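Putative sulfatase yidJ (Bacteroides fragilis, PDB 2QZU) probably hydrolyses sulfate esters as a metal-dependent member of the sulfatase family, within the alkaline phosphatase clan. Local coordinates at residues N68-Y73 against E332-P337; T418-Y423 against D439-P444; D433-F438 against K456-F461. One frame throughout, in Å; residues are numbered along the deposited sequence.

Interaction 1: N68-Y73 against E332-P337; sequences NAISSY and ESMRIP
Selenomethionine Met-334 turns its carbonyl to Ser-71, whose backbone N donates to Met-334 O over 2.9 Å. Its side chain runs beside that of Ile-70 and bends at chi3 (74°) so that CE lies 4.0 Å from Ile-70 CD1. At Arg-335 the chain leaves helical geometry and forms a single beta bridge with Ile-70. The Arg-335 chain is bent at chi2 and chi3; its NH2 makes a weak bond to Ile-336 O and donates to Ala-69 O at 2.9 Å, in the carbonyl plane and on a lone pair, while NH1 forms a salt bridge with Asp-41. Asn-68 CA lies over one guanidinium face, toward the rim. Ile-336 N gives Ala-69 O a second, nearly straight bond (3.1 Å, 170°) from above the carbonyl plane, so two donors grip one buried oxygen. CD1 of Ile-336 lies 3.5 Å from Ile-70 O. The contact joins the exit of helix 331-334 to the loop between strand 64-66 and helix 76-85, whose first residue, Ser-76, is the position predicted to become the 3-oxoalanine of sulfatases, unmodified here; strand 399-404 packs against Ile-70 and Met-334, and Thr-311 of strand 306-311 against Ile-336.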
ATOM      1  N   ASN A  68     -22.320  17.029  18.005  1.00  7.84           N
ATOM      2  CA  ASN A  68     -23.120  15.802  17.910  1.00  8.55           C
ATOM      3  C   ASN A  68     -23.531  15.510  16.464  1.00  8.40           C
ATOM      4  O   ASN A  68     -24.430  14.704  16.227  1.00  8.21           O
ATOM      5  CB  ASN A  68     -24.401  15.889  18.756  1.00  9.06           C
ATOM      6  CG  ASN A  68     -24.129  15.908  20.247  1.00 15.83           C
ATOM      7  OD1 ASN A  68     -23.246  15.211  20.741  1.00 18.71           O
ATOM      8  ND2 ASN A  68     -24.911  16.695  20.976  1.00 19.70           N
ATOM      9  N   ALA A  69     -22.880  16.158  15.502  1.00  5.89           N
ATOM     10  CA  ALA A  69     -23.215  15.958  14.084  1.00  3.87           C
ATOM     11  C   ALA A  69     -22.922  14.542  13.596  1.00  7.53           C
ATOM     12  O   ALA A  69     -21.927  13.940  13.989  1.00  7.55           O
ATOM     13  CB  ALA A  69     -22.457  16.960  13.224  1.00  2.56           C
ATOM     14  N   ILE A  70     -23.784  14.015  12.726  1.00  4.95           N
ATOM     15  CA  ILE A  70     -23.595  12.662  12.201  1.00  5.51           C
ATOM     16  C   ILE A  70     -23.868  12.535  10.702  1.00  7.92           C
ATOM     17  O   ILE A  70     -24.336  13.471  10.056  1.00  5.94           O
ATOM     18  CB  ILE A  70     -24.517  11.642  12.932  1.00  6.27           C
ATOM     19  CG1 ILE A  70     -25.991  12.009  12.737  1.00  5.20           C
ATOM     20  CG2 ILE A  70     -24.220  11.630  14.424  1.00  4.97           C
ATOM     21  CD1 ILE A  70     -26.631  11.380  11.509  1.00 11.41           C
ATOM     22  N   SER A  71     -23.548  11.360  10.164  1.00  5.85           N
ATOM     23  CA  SER A  71     -23.793  11.023   8.768  1.00  6.30           C
ATOM     24  C   SER A  71     -24.622   9.734   8.861  1.00  6.60           C
ATOM     25  O   SER A  71     -24.146   8.713   9.367  1.00  8.48           O
ATOM     26  CB  SER A  71     -22.481  10.762   8.024  1.00  5.03           C
ATOM     27  OG  SER A  71     -22.735  10.441   6.663  1.00 10.53           O
ATOM     28  N   SER A  72     -25.861   9.793   8.384  1.00  4.75           N
ATOM     29  CA  SER A  72     -26.783   8.658   8.457  1.00  7.39           C
ATOM     30  C   SER A  72     -26.395   7.392   7.690  1.00  7.80           C
ATOM     31  O   SER A  72     -26.693   6.281   8.134  1.00  9.31           O
ATOM     32  CB  SER A  72     -28.184   9.120   8.043  1.00  9.00           C
ATOM     33  OG  SER A  72     -28.706  10.020   9.008  1.00 12.24           O
ATOM     34  N   TYR A  73     -25.764   7.551   6.534  1.00  6.73           N
ATOM     35  CA  TYR A  73     -25.311   6.399   5.757  1.00  4.46           C
ATOM     36  C   TYR A  73     -23.822   6.692   5.618  1.00  9.01           C
ATOM     37  O   TYR A  73     -23.387   7.304   4.642  1.00  7.43           O
ATOM     38  CB  TYR A  73     -25.984   6.365   4.382  1.00  6.49           C
ATOM     39  CG  TYR A  73     -25.901   5.024   3.676  1.00  7.32           C
ATOM     40  CD1 TYR A  73     -24.926   4.090   4.017  1.00  2.86           C
ATOM     41  CD2 TYR A  73     -26.800   4.693   2.658  1.00  5.18           C
ATOM     42  CE1 TYR A  73     -24.843   2.855   3.368  1.00  6.96           C
ATOM     43  CE2 TYR A  73     -26.722   3.458   1.994  1.00  7.74           C
ATOM     44  CZ  TYR A  73     -25.740   2.549   2.360  1.00  8.99           C
ATOM     45  OH  TYR A  73     -25.652   1.330   1.721  1.00  7.24           O
ATOM     46  N   GLU A 332     -18.029   5.983  16.183  1.00  6.37           N
ATOM     47  CA  GLU A 332     -16.792   6.364  15.494  1.00  8.30           C
ATOM     48  C   GLU A 332     -16.972   6.417  13.977  1.00  8.29           C
ATOM     49  O   GLU A 332     -16.191   7.052  13.269  1.00  9.21           O
ATOM     50  CB  GLU A 332     -15.646   5.406  15.845  1.00 11.28           C
ATOM     51  CG  GLU A 332     -15.842   3.986  15.345  1.00 14.53           C
ATOM     52  CD  GLU A 332     -16.548   3.094  16.348  1.00 26.87           C
ATOM     53  OE1 GLU A 332     -17.254   3.617  17.236  1.00 25.20           O
ATOM     54  OE2 GLU A 332     -16.403   1.858  16.241  1.00 13.78           O
ATOM     55  N   SER A 333     -18.011   5.745  13.495  1.00  4.41           N
ATOM     56  CA  SER A 333     -18.337   5.702  12.077  1.00  5.99           C
ATOM     57  C   SER A 333     -19.323   6.812  11.685  1.00  5.96           C
ATOM     58  O   SER A 333     -19.139   7.497  10.672  1.00  7.99           O
ATOM     59  CB  SER A 333     -18.931   4.327  11.737  1.00  8.00           C
ATOM     60  OG  SER A 333     -19.464   4.294  10.426  1.00 13.55           O
HETATM   61  N   MSE A 334     -20.362   6.993  12.494  1.00  6.04           N
HETATM   62  CA  MSE A 334     -21.387   8.003  12.225  1.00  5.35           C
HETATM   63  C   MSE A 334     -21.007   9.453  12.551  1.00  6.68           C
HETATM   64  O   MSE A 334     -21.390  10.367  11.826  1.00  7.93           O
HETATM   65  CB  MSE A 334     -22.682   7.665  12.982  1.00  8.35           C
HETATM   66  CG  MSE A 334     -23.379   6.377  12.543  1.00  7.99           C
HETATM   67 SE   MSE A 334     -25.128   6.175  13.408  1.00 22.60          SE
HETATM   68  CE  MSE A 334     -26.084   7.513  12.389  1.00 12.76           C
ATOM     69  N   ARG A 335     -20.269   9.668  13.637  1.00  4.04           N
ATOM     70  CA  ARG A 335     -19.897  11.025  14.038  1.00  5.58           C
ATOM     71  C   ARG A 335     -18.931  11.721  13.084  1.00  9.54           C
ATOM     72  O   ARG A 335     -17.877  11.185  12.734  1.00  8.55           O
ATOM     73  CB  ARG A 335     -19.330  11.013  15.461  1.00  7.47           C
ATOM     74  CG  ARG A 335     -20.402  10.912  16.539  1.00 14.15           C
ATOM     75  CD  ARG A 335     -20.914  12.292  16.931  1.00 11.91           C
ATOM     76  NE  ARG A 335     -19.823  13.084  17.488  1.00  9.99           N
ATOM     77  CZ  ARG A 335     -19.286  14.156  16.913  1.00  8.07           C
ATOM     78  NH1 ARG A 335     -18.284  14.786  17.509  1.00 13.63           N
ATOM     79  NH2 ARG A 335     -19.760  14.615  15.761  1.00 10.58           N
ATOM     80  N   ILE A 336     -19.313  12.923  12.662  1.00  5.65           N
ATOM     81  CA  ILE A 336     -18.511  13.722  11.749  1.00  5.33           C
ATOM     82  C   ILE A 336     -18.338  15.143  12.264  1.00  7.05           C
ATOM     83  O   ILE A 336     -19.129  15.626  13.083  1.00  8.85           O
ATOM     84  CB  ILE A 336     -19.168  13.825  10.345  1.00  4.40           C
ATOM     85  CG1 ILE A 336     -20.578  14.414  10.472  1.00 10.21           C
ATOM     86  CG2 ILE A 336     -19.217  12.462   9.688  1.00  5.81           C
ATOM     87  CD1 ILE A 336     -21.232  14.773   9.135  1.00  3.17           C
ATOM     88  N   PRO A 337     -17.271  15.820  11.818  1.00  6.26           N
ATOM     89  CA  PRO A 337     -17.059  17.195  12.261  1.00  8.70           C
ATOM     90  C   PRO A 337     -18.107  18.037  11.545  1.00  7.44           C
ATOM     91  O   PRO A 337     -18.601  17.654  10.479  1.00  4.87           O
ATOM     92  CB  PRO A 337     -15.647  17.500  11.779  1.00  7.17           C
ATOM     93  CG  PRO A 337     -15.535  16.685  10.532  1.00  9.79           C
ATOM     94  CD  PRO A 337     -16.162  15.370  10.960  1.00  9.66           C
TER

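Interaction 2: T418-Y423 against D439-P444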
ATOM      1  N   THR A 418     -31.019   8.616  18.715  1.00  8.23           N
ATOM      2  CA  THR A 418     -31.591   9.685  19.524  1.00  8.51           C
ATOM      3  C   THR A 418     -30.426  10.254  20.326  1.00 10.57           C
ATOM      4  O   THR A 418     -29.308   9.738  20.245  1.00  9.07           O
ATOM      5  CB  THR A 418     -32.663   9.171  20.510  1.00 10.10           C
ATOM      6  OG1 THR A 418     -32.025   8.568  21.641  1.00 10.84           O
ATOM      7  CG2 THR A 418     -33.567   8.150  19.834  1.00  8.15           C
ATOM      8  N   ASP A 419     -30.678  11.304  21.101  1.00 13.93           N
ATOM      9  CA  ASP A 419     -29.613  11.903  21.892  1.00 14.34           C
ATOM     10  C   ASP A 419     -29.052  10.950  22.942  1.00 12.26           C
ATOM     11  O   ASP A 419     -28.045  11.254  23.578  1.00 15.08           O
ATOM     12  CB  ASP A 419     -30.092  13.193  22.572  1.00 12.99           C
ATOM     13  CG  ASP A 419     -31.367  13.000  23.367  1.00 24.79           C
ATOM     14  OD1 ASP A 419     -31.566  11.905  23.935  1.00 26.51           O
ATOM     15  OD2 ASP A 419     -32.166  13.956  23.434  1.00 27.41           O
ATOM     16  N   ARG A 420     -29.690   9.796  23.117  1.00 11.73           N
ATOM     17  CA  ARG A 420     -29.227   8.822  24.103  1.00 12.05           C
ATOM     18  C   ARG A 420     -29.051   7.406  23.565  1.00 11.29           C
ATOM     19  O   ARG A 420     -28.100   6.711  23.937  1.00 11.12           O
ATOM     20  CB  ARG A 420     -30.193   8.771  25.291  1.00 14.47           C
ATOM     21  CG  ARG A 420     -29.824   7.709  26.322  1.00 14.55           C
ATOM     22  CD  ARG A 420     -30.818   7.651  27.472  1.00 17.15           C
ATOM     23  NE  ARG A 420     -30.417   6.661  28.468  1.00 22.87           N
ATOM     24  CZ  ARG A 420     -31.132   6.342  29.543  1.00 32.10           C
ATOM     25  NH1 ARG A 420     -32.297   6.934  29.771  1.00 28.33           N
ATOM     26  NH2 ARG A 420     -30.681   5.429  30.390  1.00 30.78           N
ATOM     27  N   TYR A 421     -29.960   6.983  22.691  1.00  8.05           N
ATOM     28  CA  TYR A 421     -29.930   5.631  22.136  1.00  7.86           C
ATOM     29  C   TYR A 421     -29.619   5.511  20.647  1.00  6.32           C
ATOM     30  O   TYR A 421     -29.897   6.412  19.862  1.00  7.33           O
ATOM     31  CB  TYR A 421     -31.291   4.955  22.349  1.00  6.04           C
ATOM     32  CG  TYR A 421     -31.730   4.797  23.788  1.00 12.15           C
ATOM     33  CD1 TYR A 421     -31.220   3.772  24.582  1.00  9.84           C
ATOM     34  CD2 TYR A 421     -32.663   5.670  24.350  1.00 11.77           C
ATOM     35  CE1 TYR A 421     -31.632   3.617  25.908  1.00  9.23           C
ATOM     36  CE2 TYR A 421     -33.080   5.524  25.673  1.00 16.27           C
ATOM     37  CZ  TYR A 421     -32.558   4.496  26.442  1.00 16.80           C
ATOM     38  OH  TYR A 421     -32.965   4.349  27.750  1.00 15.06           O
ATOM     39  N   THR A 422     -29.035   4.376  20.274  1.00  5.31           N
ATOM     40  CA  THR A 422     -28.787   4.067  18.872  1.00  7.34           C
ATOM     41  C   THR A 422     -29.515   2.738  18.700  1.00  7.39           C
ATOM     42  O   THR A 422     -29.180   1.748  19.354  1.00  7.90           O
ATOM     43  CB  THR A 422     -27.291   3.895  18.547  1.00  9.55           C
ATOM     44  OG1 THR A 422     -26.625   5.154  18.692  1.00 10.77           O
ATOM     45  CG2 THR A 422     -27.113   3.411  17.106  1.00 10.34           C
ATOM     46  N   TYR A 423     -30.535   2.738  17.847  1.00  8.84           N
ATOM     47  CA  TYR A 423     -31.347   1.551  17.594  1.00  8.22           C
ATOM     48  C   TYR A 423     -31.257   1.169  16.127  1.00  6.93           C
ATOM     49  O   TYR A 423     -31.268   2.033  15.254  1.00  9.09           O
ATOM     50  CB  TYR A 423     -32.809   1.843  17.953  1.00 13.89           C
ATOM     51  CG  TYR A 423     -33.779   0.722  17.645  1.00 10.59           C
ATOM     52  CD1 TYR A 423     -33.846  -0.411  18.454  1.00 10.86           C
ATOM     53  CD2 TYR A 423     -34.632   0.798  16.543  1.00  7.99           C
ATOM     54  CE1 TYR A 423     -34.741  -1.441  18.174  1.00 13.02           C
ATOM     55  CE2 TYR A 423     -35.532  -0.228  16.255  1.00 12.59           C
ATOM     56  CZ  TYR A 423     -35.578  -1.343  17.077  1.00 17.12           C
ATOM     57  OH  TYR A 423     -36.458  -2.361  16.799  1.00 24.19           O
ATOM     58  N   ASP A 439     -27.382   2.020  24.768  1.00  9.48           N
ATOM     59  CA  ASP A 439     -27.691   3.152  25.634  1.00  8.86           C
ATOM     60  C   ASP A 439     -26.348   3.868  25.729  1.00  9.14           C
ATOM     61  O   ASP A 439     -25.475   3.454  26.489  1.00 11.57           O
ATOM     62  CB  ASP A 439     -28.113   2.662  27.023  1.00 10.05           C
ATOM     63  CG  ASP A 439     -28.412   3.805  27.982  1.00 13.26           C
ATOM     64  OD1 ASP A 439     -27.831   4.899  27.815  1.00 13.24           O
ATOM     65  OD2 ASP A 439     -29.216   3.603  28.912  1.00 19.85           O
ATOM     66  N   ARG A 440     -26.177   4.934  24.954  1.00  9.76           N
ATOM     67  CA  ARG A 440     -24.906   5.653  24.938  1.00 10.06           C
ATOM     68  C   ARG A 440     -24.557   6.421  26.212  1.00 10.93           C
ATOM     69  O   ARG A 440     -23.411   6.833  26.395  1.00 10.93           O
ATOM     70  CB  ARG A 440     -24.852   6.587  23.728  1.00 11.81           C
ATOM     71  CG  ARG A 440     -25.042   5.868  22.396  1.00  6.44           C
ATOM     72  CD  ARG A 440     -24.473   6.691  21.242  1.00 10.01           C
ATOM     73  NE  ARG A 440     -25.007   8.048  21.222  1.00 11.04           N
ATOM     74  CZ  ARG A 440     -26.242   8.371  20.844  1.00  9.43           C
ATOM     75  NH1 ARG A 440     -27.092   7.432  20.440  1.00  9.80           N
ATOM     76  NH2 ARG A 440     -26.632   9.635  20.886  1.00  9.60           N
ATOM     77  N   THR A 441     -25.533   6.611  27.091  1.00 12.43           N
ATOM     78  CA  THR A 441     -25.286   7.314  28.345  1.00 15.77           C
ATOM     79  C   THR A 441     -24.515   6.403  29.300  1.00 14.47           C
ATOM     80  O   THR A 441     -23.468   6.785  29.824  1.00 18.61           O
ATOM     81  CB  THR A 441     -26.607   7.741  29.017  1.00 15.33           C
ATOM     82  OG1 THR A 441     -27.290   8.674  28.170  1.00 13.21           O
ATOM     83  CG2 THR A 441     -26.334   8.395  30.371  1.00 16.06           C
ATOM     84  N   ASN A 442     -25.033   5.197  29.514  1.00 15.87           N
ATOM     85  CA  ASN A 442     -24.395   4.228  30.407  1.00 17.85           C
ATOM     86  C   ASN A 442     -23.348   3.380  29.690  1.00 16.23           C
ATOM     87  O   ASN A 442     -22.480   2.780  30.325  1.00 17.82           O
ATOM     88  CB  ASN A 442     -25.449   3.290  31.013  1.00 22.44           C
ATOM     89  CG  ASN A 442     -26.237   3.937  32.137  1.00 33.80           C
ATOM     90  OD1 ASN A 442     -25.678   4.311  33.168  1.00 32.14           O
ATOM     91  ND2 ASN A 442     -27.545   4.065  31.945  1.00 25.56           N
ATOM     92  N   ASP A 443     -23.437   3.342  28.367  1.00 14.83           N
ATOM     93  CA  ASP A 443     -22.534   2.544  27.542  1.00 13.21           C
ATOM     94  C   ASP A 443     -22.107   3.391  26.341  1.00 14.34           C
ATOM     95  O   ASP A 443     -22.480   3.109  25.204  1.00 12.55           O
ATOM     96  CB  ASP A 443     -23.296   1.281  27.106  1.00  9.23           C
ATOM     97  CG  ASP A 443     -22.512   0.398  26.153  1.00 12.15           C
ATOM     98  OD1 ASP A 443     -21.287   0.243  26.327  1.00 12.78           O
ATOM     99  OD2 ASP A 443     -23.145  -0.170  25.234  1.00 15.25           O
ATOM    100  N   PRO A 444     -21.309   4.446  26.586  1.00 13.79           N
ATOM    101  CA  PRO A 444     -20.844   5.335  25.515  1.00 11.84           C
ATOM    102  C   PRO A 444     -20.041   4.682  24.393  1.00 13.08           C
ATOM    103  O   PRO A 444     -20.069   5.150  23.253  1.00 11.68           O
ATOM    104  CB  PRO A 444     -20.042   6.395  26.274  1.00 15.21           C
ATOM    105  CG  PRO A 444     -19.504   5.627  27.449  1.00 16.25           C
ATOM    106  CD  PRO A 444     -20.703   4.819  27.877  1.00 18.20           C
TER
HETATM  107  O   HOH W   1     -25.836  12.544  22.338  1.00 35.11           O
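Each segment sends an arginine to the other, Arg-420 to a carboxylate and Arg-440 to a backbone carbonyl. Arg-420 is extended, with CG anti to the backbone N, and takes Asp-439 side-on: NE donates to OD1 at 3.2 Å, nearly straight (170°), and NH2 to OD2 at 2.8 Å. The grip is not coplanar. Guanidinium and carboxylate are turned 64° apart, and NE meets OD1 from above the carboxylate plane whereas NH2 approaches OD2 on its syn side. Tyr-421 OH sits over the centre of one guanidinium face, and CE1 of the same ring lies 3.8 Å from Asp-439 CB, ring and carboxylate planes being 57° apart.

Asp-439 OD1 also accepts from the backbone N of Thr-441 and of Asn-442, an Asx turn and Asx motif that fix the carboxylate while it receives the arginine. In the other segment Thr-418 OG1 accepts from Arg-420 N and Tyr-421 N, an ST turn and ST motif that hold the backbone leading into the strand.

The Arg-440 chain is bent at chi3, and its NH2 donates to Thr-418 O at 2.8 Å, in the carbonyl plane, while NH1 makes a weak bond to Thr-422 OG1. Its backbone N donates to Arg-420 O at 2.8 Å, and that oxygen also lies over the guanidinium face, toward the rim. A water accepts weakly from NH2 and donates to Asp-419 O.

Tyr-421 and Asp-439 form an antiparallel non-hydrogen-bonded pair. Here strand 421-428 begins and strand 431-439 ends, within the four-stranded antiparallel sheet; Leu-457 of helix 455-471 touches Tyr-421, and Phe-461 of that helix touches Thr-418.

Interaction 3: D433-F438 against K456-F461; sequences DNVILF and KLTHTF
Leu-437 reaches from the outermost strand of a four-stranded antiparallel sheet to helix 455-471, which packs across one face of that sheet: helix-on-sheet packing, a C-terminal helix laid on an antiparallel hairpin, carried by apolar side chains with no hydrogen bond between the two segments. The local axes of strand 433-438 and helix 456-461 come within 10.1 Å and their N-to-C directions are 106° apart, so the helix runs roughly crosswise to the strand.

Leu-437 does most of the work. Its CB points toward the helix and CG stands anti to the backbone N (chi1 177°); the two methyls beyond go to different partners. CD2 meets CD2 of Leu-457 at 3.7 Å, the two leucines crossing at about a right angle. CD1 approaches CE2 of Phe-461 at 3.8 Å, again with the side chains at about a right angle. The two methyls thus touch residues one turn apart on the helix.

Thr-458 lies between them in sequence and slides past Leu-437 in the opposite direction. Its OG1 is bonded to Gln-454 O, one turn back, yet still lies 4.0 Å from Leu-437 CD2. On the same face of the sheet, two residues before Leu-437, Val-435 points toward the helix. Tyr-423 of the neighbouring strand 421-428 adds to this layer, touching Val-435 and Thr-458 and meeting the ring of Phe-461 at about 25° between planes. Val-435 and Thr-458 cross obliquely, and their closest atoms are two methyl carbons, Val-435 CG1 and Thr-458 CG2, 3.7 Å apart.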
ATOM      1  N   ASP A 433     -34.000  -9.736  10.893  1.00 13.43           N
ATOM      2  CA  ASP A 433     -32.953 -10.687  11.249  1.00 19.43           C
ATOM      3  C   ASP A 433     -32.217 -10.440  12.567  1.00 13.84           C
ATOM      4  O   ASP A 433     -31.665 -11.366  13.159  1.00 15.53           O
ATOM      5  CB  ASP A 433     -31.917 -10.656  10.122  1.00 18.69           C
ATOM      6  CG  ASP A 433     -31.331 -12.006   9.822  1.00 32.74           C
ATOM      7  OD1 ASP A 433     -31.022 -12.758  10.772  1.00 49.04           O
ATOM      8  OD2 ASP A 433     -31.165 -12.302   8.621  1.00 27.89           O
ATOM      9  N   ASN A 434     -32.182  -9.189  13.010  1.00 14.65           N
ATOM     10  CA  ASN A 434     -31.453  -8.846  14.224  1.00 12.25           C
ATOM     11  C   ASN A 434     -31.961  -7.511  14.748  1.00 14.97           C
ATOM     12  O   ASN A 434     -32.459  -6.689  13.983  1.00 12.71           O
ATOM     13  CB  ASN A 434     -29.958  -8.738  13.884  1.00 13.02           C
ATOM     14  CG  ASN A 434     -29.055  -8.796  15.107  1.00 20.26           C
ATOM     15  OD1 ASN A 434     -27.844  -8.583  15.005  1.00 18.77           O
ATOM     16  ND2 ASN A 434     -29.631  -9.092  16.264  1.00 12.31           N
ATOM     17  N   VAL A 435     -31.845  -7.311  16.057  1.00 11.19           N
ATOM     18  CA  VAL A 435     -32.262  -6.071  16.695  1.00  7.06           C
ATOM     19  C   VAL A 435     -31.110  -5.613  17.581  1.00 11.47           C
ATOM     20  O   VAL A 435     -30.589  -6.380  18.392  1.00 11.35           O
ATOM     21  CB  VAL A 435     -33.531  -6.266  17.563  1.00 13.92           C
ATOM     22  CG1 VAL A 435     -33.940  -4.944  18.188  1.00 11.32           C
ATOM     23  CG2 VAL A 435     -34.666  -6.813  16.707  1.00 14.37           C
ATOM     24  N   ILE A 436     -30.710  -4.360  17.417  1.00  9.19           N
ATOM     25  CA  ILE A 436     -29.601  -3.810  18.178  1.00  9.93           C
ATOM     26  C   ILE A 436     -30.006  -2.523  18.886  1.00 10.82           C
ATOM     27  O   ILE A 436     -30.658  -1.661  18.302  1.00 10.53           O
ATOM     28  CB  ILE A 436     -28.408  -3.530  17.240  1.00 15.49           C
ATOM     29  CG1 ILE A 436     -27.999  -4.831  16.541  1.00 11.35           C
ATOM     30  CG2 ILE A 436     -27.238  -2.950  18.024  1.00 11.41           C
ATOM     31  CD1 ILE A 436     -27.122  -4.632  15.324  1.00 19.87           C
ATOM     32  N   LEU A 437     -29.622  -2.400  20.153  1.00  8.37           N
ATOM     33  CA  LEU A 437     -29.939  -1.212  20.927  1.00  8.49           C
ATOM     34  C   LEU A 437     -28.804  -0.893  21.888  1.00 10.30           C
ATOM     35  O   LEU A 437     -28.379  -1.745  22.665  1.00  9.74           O
ATOM     36  CB  LEU A 437     -31.240  -1.408  21.712  1.00 14.77           C
ATOM     37  CG  LEU A 437     -31.662  -0.253  22.629  1.00 12.16           C
ATOM     38  CD1 LEU A 437     -31.853   1.015  21.810  1.00 14.24           C
ATOM     39  CD2 LEU A 437     -32.950  -0.619  23.358  1.00 15.52           C
ATOM     40  N   PHE A 438     -28.306   0.336  21.815  1.00  8.60           N
ATOM     41  CA  PHE A 438     -27.232   0.780  22.696  1.00  7.24           C
ATOM     42  C   PHE A 438     -27.676   2.013  23.472  1.00 10.61           C
ATOM     43  O   PHE A 438     -28.276   2.930  22.906  1.00  8.99           O
ATOM     44  CB  PHE A 438     -25.975   1.159  21.903  1.00 11.55           C
ATOM     45  CG  PHE A 438     -25.319   0.012  21.198  1.00 11.27           C
ATOM     46  CD1 PHE A 438     -25.249  -0.010  19.805  1.00 11.37           C
ATOM     47  CD2 PHE A 438     -24.742  -1.029  21.916  1.00 13.32           C
ATOM     48  CE1 PHE A 438     -24.605  -1.059  19.140  1.00  5.85           C
ATOM     49  CE2 PHE A 438     -24.102  -2.078  21.266  1.00  7.63           C
ATOM     50  CZ  PHE A 438     -24.032  -2.094  19.875  1.00  5.88           C
ATOM     51  N   LYS A 456     -39.752  -3.217  26.016  1.00 27.70           N
ATOM     52  CA  LYS A 456     -40.666  -2.079  25.960  1.00 31.04           C
ATOM     53  C   LYS A 456     -40.094  -0.962  25.094  1.00 23.00           C
ATOM     54  O   LYS A 456     -40.772  -0.423  24.220  1.00 26.67           O
ATOM     55  CB  LYS A 456     -40.934  -1.546  27.370  1.00 30.81           C
ATOM     56  CG  LYS A 456     -41.940  -0.403  27.421  1.00 44.59           C
ATOM     57  CD  LYS A 456     -42.228   0.051  28.850  1.00 43.55           C
ATOM     58  CE  LYS A 456     -41.027   0.737  29.487  1.00 52.53           C
ATOM     59  NZ  LYS A 456     -41.320   1.195  30.876  1.00 55.76           N
ATOM     60  N   LEU A 457     -38.838  -0.625  25.352  1.00 21.76           N
ATOM     61  CA  LEU A 457     -38.148   0.427  24.620  1.00 20.84           C
ATOM     62  C   LEU A 457     -38.004   0.059  23.145  1.00 20.41           C
ATOM     63  O   LEU A 457     -38.229   0.888  22.261  1.00 19.37           O
ATOM     64  CB  LEU A 457     -36.774   0.655  25.251  1.00 23.29           C
ATOM     65  CG  LEU A 457     -35.946   1.848  24.783  1.00 23.56           C
ATOM     66  CD1 LEU A 457     -36.697   3.143  25.049  1.00 30.40           C
ATOM     67  CD2 LEU A 457     -34.616   1.843  25.519  1.00 28.48           C
ATOM     68  N   THR A 458     -37.641  -1.194  22.886  1.00 18.07           N
ATOM     69  CA  THR A 458     -37.470  -1.679  21.524  1.00 19.32           C
ATOM     70  C   THR A 458     -38.775  -1.563  20.737  1.00 14.93           C
ATOM     71  O   THR A 458     -38.771  -1.226  19.553  1.00 13.50           O
ATOM     72  CB  THR A 458     -36.998  -3.150  21.523  1.00 16.25           C
ATOM     73  OG1 THR A 458     -35.770  -3.258  22.254  1.00 22.63           O
ATOM     74  CG2 THR A 458     -36.769  -3.636  20.103  1.00 27.96           C
ATOM     75  N   HIS A 459     -39.893  -1.843  21.398  1.00 16.20           N
ATOM     76  CA  HIS A 459     -41.194  -1.753  20.749  1.00 19.23           C
ATOM     77  C   HIS A 459     -41.498  -0.303  20.373  1.00 21.75           C
ATOM     78  O   HIS A 459     -42.076  -0.030  19.318  1.00 18.95           O
ATOM     79  CB  HIS A 459     -42.282  -2.306  21.675  1.00 21.89           C
ATOM     80  CG  HIS A 459     -43.676  -2.063  21.183  1.00 26.92           C
ATOM     81  ND1 HIS A 459     -44.334  -0.867  21.373  1.00 29.66           N
ATOM     82  CD2 HIS A 459     -44.531  -2.859  20.499  1.00 28.79           C
ATOM     83  CE1 HIS A 459     -45.534  -0.937  20.825  1.00 34.52           C
ATOM     84  NE2 HIS A 459     -45.680  -2.135  20.288  1.00 35.26           N
ATOM     85  N   THR A 460     -41.101   0.623  21.238  1.00 21.74           N
ATOM     86  CA  THR A 460     -41.327   2.042  20.995  1.00 22.03           C
ATOM     87  C   THR A 460     -40.515   2.506  19.788  1.00 20.73           C
ATOM     88  O   THR A 460     -41.033   3.191  18.904  1.00 18.92           O
ATOM     89  CB  THR A 460     -40.927   2.888  22.218  1.00 21.82           C
ATOM     90  OG1 THR A 460     -41.650   2.435  23.370  1.00 25.09           O
ATOM     91  CG2 THR A 460     -41.242   4.356  21.972  1.00 22.71           C
ATOM     92  N   PHE A 461     -39.239   2.134  19.751  1.00 18.45           N
ATOM     93  CA  PHE A 461     -38.384   2.520  18.634  1.00 16.92           C
ATOM     94  C   PHE A 461     -38.862   1.848  17.350  1.00 13.60           C
ATOM     95  O   PHE A 461     -38.739   2.411  16.266  1.00 12.32           O
ATOM     96  CB  PHE A 461     -36.923   2.146  18.915  1.00 14.44           C
ATOM     97  CG  PHE A 461     -36.232   3.066  19.890  1.00 15.70           C
ATOM     98  CD1 PHE A 461     -36.269   4.446  19.712  1.00 19.01           C
ATOM     99  CD2 PHE A 461     -35.519   2.551  20.967  1.00 12.61           C
ATOM    100  CE1 PHE A 461     -35.599   5.303  20.591  1.00 21.51           C
ATOM    101  CE2 PHE A 461     -34.846   3.397  21.853  1.00 16.33           C
ATOM    102  CZ  PHE A 461     -34.888   4.774  21.663  1.00 18.37           C
TER

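How the interactions relate
From the N terminus, interaction 1 comes first and closes the longest loop, with 258 residues between its segments; it ties the connection after strand 64-66 to the exit of helix 331-334, near the chain's centre. It is complete before the others open. Interactions 2 and 3 cross, their segments alternating as 418-423, 433-438, 439-444 and 456-461. Interaction 2 closes the open end of the hairpin of strands 421-428 and 431-439, and interaction 3, over a 17-residue connection, brings helix 455-471 onto it. These two touch, with Thr-422 O 3.0 Å from Phe-438 N in a probable hydrogen bond. Interaction 1 stays separate from interaction 2, their centres about 14 Å apart.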